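PDB 5J6Q: cell wall binding protein cwp8 from Peptoclostridium difficile, which probably anchors itself to the bacterial cell wall through its three CWB2 modules and displays its remaining domains as part of the S-layer. Local coordinates for residues A[15-18]-A[19-23]; A[33-36]-A[37-40]; A[49-52]-A[53-57]. One frame throughout, in Å; residues are numbered along the deposited sequence.

Interaction 1: residues A[15-18]-A[19-23]; sequences LIEE and VRKAL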
ATOM      1  N   LEU A  15      -0.081  14.827  25.412  1.00 67.78           N
ATOM      2  CA  LEU A  15      -1.048  14.122  26.253  1.00 58.15           C
ATOM      3  C   LEU A  15      -0.675  14.380  27.700  1.00 49.53           C
ATOM      4  O   LEU A  15      -1.527  14.705  28.500  1.00 50.16           O
ATOM      5  CB  LEU A  15      -1.038  12.607  25.925  1.00 57.45           C
ATOM      6  CG  LEU A  15      -1.914  11.795  26.888  1.00 59.50           C
ATOM      7  CD1 LEU A  15      -3.364  11.961  26.497  1.00 55.53           C
ATOM      8  CD2 LEU A  15      -1.485  10.326  26.846  1.00 61.70           C
ATOM      9  N   ILE A  16       0.585  14.233  28.030  1.00 43.95           N
ATOM     10  CA  ILE A  16       1.052  14.471  29.374  1.00 47.27           C
ATOM     11  C   ILE A  16       0.648  15.898  30.000  1.00 56.31           C
ATOM     12  O   ILE A  16       0.318  15.968  31.184  1.00 59.30           O
ATOM     13  CB  ILE A  16       2.526  14.321  29.238  1.00 42.38           C
ATOM     14  CG1 ILE A  16       2.842  12.854  28.863  1.00 39.45           C
ATOM     15  CG2 ILE A  16       3.228  14.807  30.522  1.00 38.52           C
ATOM     16  CD1 ILE A  16       4.332  12.591  28.515  1.00 41.03           C
ATOM     17  N   GLU A  17       0.671  17.002  29.206  1.00 63.67           N
ATOM     18  CA  GLU A  17       0.293  18.332  29.749  1.00 68.33           C
ATOM     19  C   GLU A  17      -1.208  18.428  29.738  1.00 67.77           C
ATOM     20  O   GLU A  17      -1.821  19.185  30.480  1.00 69.16           O
ATOM     21  CB  GLU A  17       0.910  19.456  28.910  1.00 72.95           C
ATOM     22  CG  GLU A  17       1.907  20.281  29.711  1.00 79.89           C
ATOM     23  CD  GLU A  17       1.233  21.187  30.731  1.00 88.13           C
ATOM     24  OE1 GLU A  17       0.463  22.090  30.305  1.00 87.84           O
ATOM     25  OE2 GLU A  17       1.473  20.997  31.962  1.00 91.23           O
ATOM     26  N   GLU A  18      -1.804  17.649  28.876  1.00 65.21           N
ATOM     27  CA  GLU A  18      -3.244  17.560  28.810  1.00 62.03           C
ATOM     28  C   GLU A  18      -3.656  16.944  30.177  1.00 58.61           C
ATOM     29  O   GLU A  18      -4.575  17.410  30.867  1.00 53.47           O
ATOM     30  CB  GLU A  18      -3.623  16.658  27.615  1.00 70.86           C
ATOM     31  CG  GLU A  18      -3.739  17.420  26.294  1.00 81.92           C
ATOM     32  CD  GLU A  18      -4.217  16.557  25.125  1.00 90.46           C
ATOM     33  OE1 GLU A  18      -4.516  15.360  25.316  1.00 91.48           O
ATOM     34  OE2 GLU A  18      -4.286  17.095  24.002  1.00 95.58           O
ATOM     35  N   VAL A  19      -2.907  15.902  30.597  1.00 53.68           N
ATOM     36  CA  VAL A  19      -3.245  15.248  31.857  1.00 48.65           C
ATOM     37  C   VAL A  19      -2.834  16.162  33.056  1.00 37.23           C
ATOM     38  O   VAL A  19      -3.570  16.254  34.018  1.00 35.51           O
ATOM     39  CB  VAL A  19      -2.498  13.883  31.863  1.00 43.69           C
ATOM     40  CG1 VAL A  19      -2.637  13.269  33.222  1.00 41.71           C
ATOM     41  CG2 VAL A  19      -3.061  12.941  30.778  1.00 46.22           C
ATOM     42  N   ARG A  20      -1.637  16.785  32.986  1.00 38.39           N
ATOM     43  CA  ARG A  20      -1.172  17.680  34.059  1.00 43.87           C
ATOM     44  C   ARG A  20      -2.272  18.726  34.359  1.00 46.04           C
ATOM     45  O   ARG A  20      -2.696  18.899  35.492  1.00 48.83           O
ATOM     46  CB  ARG A  20       0.199  18.356  33.663  1.00 46.97           C
ATOM     47  CG  ARG A  20       0.794  19.059  34.858  1.00 45.59           C
ATOM     48  CD  ARG A  20       2.217  19.568  34.719  1.00 61.89           C
ATOM     49  NE  ARG A  20       3.013  18.911  33.681  1.00 65.35           N
ATOM     50  CZ  ARG A  20       3.936  17.989  33.933  1.00 52.83           C
ATOM     51  NH1 ARG A  20       4.177  17.600  35.178  1.00 50.62           N
ATOM     52  NH2 ARG A  20       4.620  17.447  32.942  1.00 56.99           N
ATOM     53  N   LYS A  21      -2.784  19.361  33.342  1.00 50.74           N
ATOM     54  CA  LYS A  21      -3.827  20.362  33.542  1.00 55.81           C
ATOM     55  C   LYS A  21      -5.094  19.776  34.087  1.00 59.31           C
ATOM     56  O   LYS A  21      -5.680  20.348  35.018  1.00 58.44           O
ATOM     57  CB  LYS A  21      -4.117  21.067  32.206  1.00 60.35           C
ATOM     58  CG  LYS A  21      -3.066  22.115  31.862  1.00 71.33           C
ATOM     59  CD  LYS A  21      -3.470  22.911  30.608  1.00 85.19           C
ATOM     60  CE  LYS A  21      -2.275  23.599  29.970  1.00 93.52           C
ATOM     61  NZ  LYS A  21      -2.557  24.050  28.576  1.00 96.42           N
ATOM     62  N   ALA A  22      -5.538  18.604  33.540  1.00 58.70           N
ATOM     63  CA  ALA A  22      -6.807  18.002  33.981  1.00 54.50           C
ATOM     64  C   ALA A  22      -6.692  17.587  35.471  1.00 50.30           C
ATOM     65  O   ALA A  22      -7.680  17.661  36.240  1.00 46.01           O
ATOM     66  CB  ALA A  22      -7.149  16.772  33.096  1.00 52.37           C
ATOM     67  N   LEU A  23      -5.500  17.107  35.870  1.00 45.23           N
ATOM     68  CA  LEU A  23      -5.301  16.748  37.295  1.00 46.88           C
ATOM     69  C   LEU A  23      -5.498  17.990  38.199  1.00 52.41           C
ATOM     70  O   LEU A  23      -5.756  17.832  39.378  1.00 55.35           O
ATOM     71  CB  LEU A  23      -3.858  16.217  37.529  1.00 45.23           C
ATOM     72  CG  LEU A  23      -3.586  14.878  36.892  1.00 49.74           C
ATOM     73  CD1 LEU A  23      -2.120  14.452  37.047  1.00 46.38           C
ATOM     74  CD2 LEU A  23      -4.495  13.854  37.568  1.00 48.17           C
TER
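Glu17 is folded back by its second torsion (chi2 -73°), and Arg20 turns sharply at its third (chi3 -22°); these two bends bring the carboxylate of the first to the guanidinium edge of the second. The flat groups lie only 10° from coplanar. OE2 of Glu17 comes in at that edge, 3.1 Å from NE of Arg20, making a salt bridge whose hydrogen bond is weak because the N-H points well off the oxygen. The other carboxylate oxygen faces Lys21. Glu17 OE1 is 3.1 Å from Lys21 CE but 4.0 Å from Lys21 NZ, so this second salt bridge is long, and the methylene just short of the amine makes the closer approach. One acid therefore serves two consecutive bases in a small charge network on the partly exposed side of helix 13-24. The steps involved are i to i+3 and i to i+4, the spacings that put residues on the same helical face, and the backbone runs beneath them in the regular alpha pattern: Arg20 N donates to Ile16 O at 2.8 Å, and Val19, Lys21 and Ala22 make the corresponding bonds. Ile16 also reaches Arg20 obliquely, with CG2 3.8 Å from NH2. On the buried side, Leu15 CG meets Val19 CG2 at 4.2 Å. Beyond this pair, Val19 packs on Leu56 of helix 53-61 and Leu15 on Tyr5 of strand 5-8.

Interaction 2: residues A[33-36]-A[37-40]; sequences GANV and NDRV
The side chains of Asn35 and Asp38 cross at a slant, the amide and carboxylate planes standing 89° apart. They do not pair through those groups. Instead the carboxylate of Asp38 leans over the backbone of Asn35: its OD2 takes the hydrogen bond of Asn35 N at 2.9 Å, with the N-H arriving from above the carboxylate plane. Asp38 OD1 sits against the side of Asn35, 3.3 Å from its CB, while Asn35 ND2 stays 4.0 Å from Asp38 OD2. What places the carboxylate is its first torsion (chi1 -92°), which holds CG on the backbone N side of Asp38. In the reverse direction, Asp38 N donates to Asn35 O at 2.8 Å. The two residues are thus held by a pair of bonds, one backbone to backbone and one backbone to side chain. The first closes a type II beta turn from Asn35 to Asp38, with Val36 and Asn37 at its corners. Asn37 has the positive phi (77°) that the third position of such a turn requires, a conformation asparagine tolerates well. Ala34 lies at the fringe, its CB 4.2 Å from Asp38 OD2. The turn is part of the surface loop between helix 13-24 and strand 41-45, where the backbones of Asn37 and Asp38 bond to that of Phe27. Val40, just before the strand, makes backbone bonds to Val25 and Lys76.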
ATOM      1  N   GLY A  33     -21.833  14.139  47.646  1.00 91.58           N
ATOM      2  CA  GLY A  33     -20.992  13.080  48.193  1.00 90.99           C
ATOM      3  C   GLY A  33     -19.501  13.172  47.929  1.00 90.75           C
ATOM      4  O   GLY A  33     -18.720  12.515  48.630  1.00 91.21           O
ATOM      5  N   ALA A  34     -19.073  13.956  46.928  1.00 85.99           N
ATOM      6  CA  ALA A  34     -17.643  14.040  46.688  1.00 83.44           C
ATOM      7  C   ALA A  34     -17.000  14.854  47.824  1.00 83.54           C
ATOM      8  O   ALA A  34     -17.725  15.333  48.717  1.00 82.64           O
ATOM      9  CB  ALA A  34     -17.384  14.703  45.348  1.00 78.80           C
ATOM     10  N   ASN A  35     -15.659  14.991  47.821  1.00 79.17           N
ATOM     11  CA  ASN A  35     -15.041  15.788  48.862  1.00 72.66           C
ATOM     12  C   ASN A  35     -14.471  17.022  48.270  1.00 68.84           C
ATOM     13  O   ASN A  35     -13.989  17.005  47.147  1.00 68.07           O
ATOM     14  CB  ASN A  35     -14.007  14.997  49.579  1.00 72.08           C
ATOM     15  CG  ASN A  35     -14.680  14.041  50.497  1.00 79.06           C
ATOM     16  OD1 ASN A  35     -15.510  14.463  51.317  1.00 83.76           O
ATOM     17  ND2 ASN A  35     -14.473  12.740  50.360  1.00 82.25           N
ATOM     18  N   VAL A  36     -14.571  18.124  48.985  1.00 66.37           N
ATOM     19  CA  VAL A  36     -14.030  19.370  48.460  1.00 66.56           C
ATOM     20  C   VAL A  36     -12.529  19.140  48.177  1.00 65.55           C
ATOM     21  O   VAL A  36     -11.841  18.508  48.968  1.00 60.01           O
ATOM     22  CB  VAL A  36     -14.236  20.559  49.444  1.00 68.94           C
ATOM     23  CG1 VAL A  36     -13.582  21.816  48.884  1.00 67.71           C
ATOM     24  CG2 VAL A  36     -15.728  20.808  49.672  1.00 69.83           C
ATOM     25  N   ASN A  37     -12.066  19.658  47.040  1.00 65.92           N
ATOM     26  CA  ASN A  37     -10.694  19.440  46.543  1.00 76.50           C
ATOM     27  C   ASN A  37     -10.458  18.060  45.911  1.00 74.56           C
ATOM     28  O   ASN A  37      -9.343  17.823  45.444  1.00 70.04           O
ATOM     29  CB  ASN A  37      -9.625  19.633  47.610  1.00 79.38           C
ATOM     30  CG  ASN A  37      -8.837  20.839  47.252  1.00 89.77           C
ATOM     31  OD1 ASN A  37      -7.712  20.706  46.772  1.00 93.26           O
ATOM     32  ND2 ASN A  37      -9.407  22.047  47.376  1.00 95.00           N
ATOM     33  N   ASP A  38     -11.459  17.137  45.912  1.00 69.48           N
ATOM     34  CA  ASP A  38     -11.269  15.863  45.219  1.00 62.27           C
ATOM     35  C   ASP A  38     -10.986  16.213  43.750  1.00 56.50           C
ATOM     36  O   ASP A  38     -11.522  17.264  43.279  1.00 52.95           O
ATOM     37  CB  ASP A  38     -12.564  15.052  45.270  1.00 63.43           C
ATOM     38  CG  ASP A  38     -12.643  14.119  46.436  1.00 73.05           C
ATOM     39  OD1 ASP A  38     -11.731  14.165  47.299  1.00 77.37           O
ATOM     40  OD2 ASP A  38     -13.616  13.339  46.501  1.00 79.20           O
ATOM     41  N   ARG A  39     -10.159  15.425  43.017  1.00 44.14           N
ATOM     42  CA  ARG A  39     -10.064  15.766  41.604  1.00 42.49           C
ATOM     43  C   ARG A  39     -11.420  15.499  40.896  1.00 46.53           C
ATOM     44  O   ARG A  39     -12.191  14.615  41.303  1.00 42.85           O
ATOM     45  CB  ARG A  39      -9.048  14.943  40.801  1.00 47.97           C
ATOM     46  CG  ARG A  39      -7.659  14.875  41.426  1.00 54.63           C
ATOM     47  CD  ARG A  39      -7.011  13.557  40.970  1.00 47.43           C
ATOM     48  NE  ARG A  39      -5.572  13.654  41.151  1.00 54.01           N
ATOM     49  CZ  ARG A  39      -4.672  12.716  40.863  1.00 59.20           C
ATOM     50  NH1 ARG A  39      -3.383  12.936  41.098  1.00 48.96           N
ATOM     51  NH2 ARG A  39      -5.056  11.546  40.326  1.00 48.43           N
ATOM     52  N   VAL A  40     -11.659  16.242  39.828  1.00 48.11           N
ATOM     53  CA  VAL A  40     -12.890  16.030  39.078  1.00 53.30           C
ATOM     54  C   VAL A  40     -12.634  15.010  37.963  1.00 49.36           C
ATOM     55  O   VAL A  40     -13.604  14.448  37.471  1.00 48.59           O
ATOM     56  CB  VAL A  40     -13.555  17.297  38.516  1.00 49.27           C
ATOM     57  CG1 VAL A  40     -13.961  18.437  39.473  1.00 48.58           C
ATOM     58  CG2 VAL A  40     -13.553  17.559  37.029  1.00 47.19           C
TER

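Interaction 3: residues A[49-52]-A[53-57]; sequences NLTN and ATQLQ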
ATOM      1  N   ASN A  49      -4.630   4.269  39.584  1.00 33.57           N
ATOM      2  CA  ASN A  49      -4.749   5.713  39.866  1.00 40.13           C
ATOM      3  C   ASN A  49      -3.435   6.506  39.581  1.00 35.63           C
ATOM      4  O   ASN A  49      -2.387   6.113  40.027  1.00 34.61           O
ATOM      5  CB  ASN A  49      -5.151   5.928  41.280  1.00 39.99           C
ATOM      6  CG  ASN A  49      -5.296   7.444  41.541  1.00 55.81           C
ATOM      7  OD1 ASN A  49      -6.282   8.072  41.091  1.00 51.77           O
ATOM      8  ND2 ASN A  49      -4.343   8.085  42.267  1.00 57.17           N
ATOM      9  N   LEU A  50      -3.502   7.546  38.815  1.00 36.00           N
ATOM     10  CA  LEU A  50      -2.300   8.330  38.484  1.00 36.93           C
ATOM     11  C   LEU A  50      -1.886   9.261  39.666  1.00 34.08           C
ATOM     12  O   LEU A  50      -2.625  10.156  40.012  1.00 34.23           O
ATOM     13  CB  LEU A  50      -2.540   9.166  37.230  1.00 31.45           C
ATOM     14  CG  LEU A  50      -1.247   9.767  36.616  1.00 38.33           C
ATOM     15  CD1 LEU A  50      -0.085   8.745  36.455  1.00 40.45           C
ATOM     16  CD2 LEU A  50      -1.665  10.203  35.199  1.00 50.76           C
ATOM     17  N   THR A  51      -0.722   9.035  40.257  1.00 35.32           N
ATOM     18  CA  THR A  51      -0.278   9.856  41.383  1.00 36.37           C
ATOM     19  C   THR A  51      -0.047  11.338  40.802  1.00 31.17           C
ATOM     20  O   THR A  51      -0.554  12.242  41.423  1.00 30.05           O
ATOM     21  CB  THR A  51       1.030   9.370  41.975  1.00 34.79           C
ATOM     22  OG1 THR A  51       0.891   7.988  42.347  1.00 42.22           O
ATOM     23  CG2 THR A  51       1.419  10.273  43.237  1.00 38.79           C
ATOM     24  N   ASN A  52       0.624  11.545  39.636  1.00 23.92           N
ATOM     25  CA  ASN A  52       0.760  13.000  39.117  1.00 29.45           C
ATOM     26  C   ASN A  52       1.262  12.899  37.696  1.00 33.93           C
ATOM     27  O   ASN A  52       1.501  11.757  37.284  1.00 36.91           O
ATOM     28  CB  ASN A  52       1.721  13.807  40.085  1.00 27.45           C
ATOM     29  CG  ASN A  52       3.115  13.164  40.274  1.00 30.51           C
ATOM     30  OD1 ASN A  52       3.709  12.667  39.342  1.00 32.89           O
ATOM     31  ND2 ASN A  52       3.740  13.148  41.435  1.00 27.07           N
ATOM     32  N   ALA A  53       1.508  14.022  36.902  1.00 35.67           N
ATOM     33  CA  ALA A  53       1.899  13.778  35.538  1.00 35.84           C
ATOM     34  C   ALA A  53       3.217  13.211  35.434  1.00 34.62           C
ATOM     35  O   ALA A  53       3.495  12.502  34.464  1.00 34.04           O
ATOM     36  CB  ALA A  53       1.854  15.046  34.714  1.00 44.36           C
ATOM     37  N   THR A  54       4.083  13.477  36.391  1.00 30.31           N
ATOM     38  CA  THR A  54       5.397  12.896  36.199  1.00 25.08           C
ATOM     39  C   THR A  54       5.325  11.284  36.260  1.00 28.79           C
ATOM     40  O   THR A  54       6.125  10.632  35.614  1.00 33.46           O
ATOM     41  CB  THR A  54       6.384  13.426  37.339  1.00 31.68           C
ATOM     42  OG1 THR A  54       6.439  14.863  37.214  1.00 29.67           O
ATOM     43  CG2 THR A  54       7.852  12.872  37.241  1.00 21.61           C
ATOM     44  N   GLN A  55       4.445  10.678  37.050  1.00 30.05           N
ATOM     45  CA  GLN A  55       4.454   9.187  37.044  1.00 30.89           C
ATOM     46  C   GLN A  55       3.930   8.780  35.619  1.00 35.25           C
ATOM     47  O   GLN A  55       4.313   7.758  35.131  1.00 35.82           O
ATOM     48  CB  GLN A  55       3.491   8.689  38.136  1.00 29.25           C
ATOM     49  CG  GLN A  55       3.310   7.093  38.122  1.00 31.71           C
ATOM     50  CD  GLN A  55       2.320   6.757  39.182  1.00 30.35           C
ATOM     51  OE1 GLN A  55       1.067   7.074  39.115  1.00 33.14           O
ATOM     52  NE2 GLN A  55       2.832   6.397  40.281  1.00 34.38           N
ATOM     53  N   LEU A  56       3.108   9.659  34.916  1.00 30.83           N
ATOM     54  CA  LEU A  56       2.566   9.262  33.603  1.00 39.93           C
ATOM     55  C   LEU A  56       3.764   9.164  32.689  1.00 45.61           C
ATOM     56  O   LEU A  56       4.089   8.108  32.066  1.00 38.27           O
ATOM     57  CB  LEU A  56       1.483  10.284  33.067  1.00 40.91           C
ATOM     58  CG  LEU A  56       1.023  10.006  31.571  1.00 39.84           C
ATOM     59  CD1 LEU A  56       0.594   8.522  31.392  1.00 40.41           C
ATOM     60  CD2 LEU A  56      -0.189  10.795  31.173  1.00 37.82           C
ATOM     61  N   GLN A  57       4.478  10.339  32.643  1.00 47.28           N
ATOM     62  CA  GLN A  57       5.737  10.475  31.923  1.00 46.27           C
ATOM     63  C   GLN A  57       6.704   9.291  32.165  1.00 43.63           C
ATOM     64  O   GLN A  57       7.267   8.747  31.191  1.00 41.42           O
ATOM     65  CB  GLN A  57       6.480  11.732  32.400  1.00 48.17           C
ATOM     66  CG  GLN A  57       7.730  12.015  31.594  1.00 54.50           C
ATOM     67  CD  GLN A  57       7.538  13.315  30.832  1.00 66.09           C
ATOM     68  OE1 GLN A  57       7.352  13.316  29.614  1.00 69.20           O
ATOM     69  NE2 GLN A  57       7.583  14.470  31.542  1.00 70.19           N
TER
HETATM   70  O   HOH W   1       2.716   6.625  43.269  1.00 44.96           O
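Gln55 takes part in every direct hydrogen bond here, one with Thr51 and two with Asn52. Its extended side chain, CG anti to the backbone N (chi1 174°), reaches back so that Gln55 OE1 accepts from Thr51 N at 2.9 Å; the bond is nearly straight at the hydrogen, though the donor lies above the amide's carbonyl plane. A water accepts from Gln55 NE2 at 3.0 Å; its approach to Thr51 OG1, 2.5 Å, is suspiciously short. At the helix start, Asn52 OD1 accepts from Gln55 N at 3.1 Å, almost in line with its own C=O, and Asn52 O shares the same N-H in a weak bond. The apolar contact is Leu50 CD2 on Leu56 CB, 3.8 Å apart. Leu50 CD1 packs close beside Gln55 OE1, at 3.3 Å, as those two side chains slide past each other. Both leucines also pack on Val19 of helix 13-24 and Val45 of strand 41-45. Asn52 is a classic N-cap for helix 53-61. Gln55 OE1 accepts from Thr51 N, one residue before the cap, instead of from Asn52 N, so a true capping box is not formed.

Along the chain the three follow one another: interaction 1 on helix 13-24, interaction 2 in the loop leading to strand 41-45, and interaction 3 at the start of helix 53-61. Interactions 1 and 3 have centres about 9 Å apart, and the two helices pack directly, with Arg20 NH1 3.5 Å from Ala53 CB. Interaction 2 lies farther out, its centre about 18 and 19 Å from those of 1 and 3. Arg39 bridges the gap: it packs on Leu23 and bonds to the carbonyl of Leu50. Both helices lie against one mixed sheet: Ala22, Leu23 and Leu56 pack on strand 41-45, and Glu18 on strand 5-8, well away from the CWB2 modules.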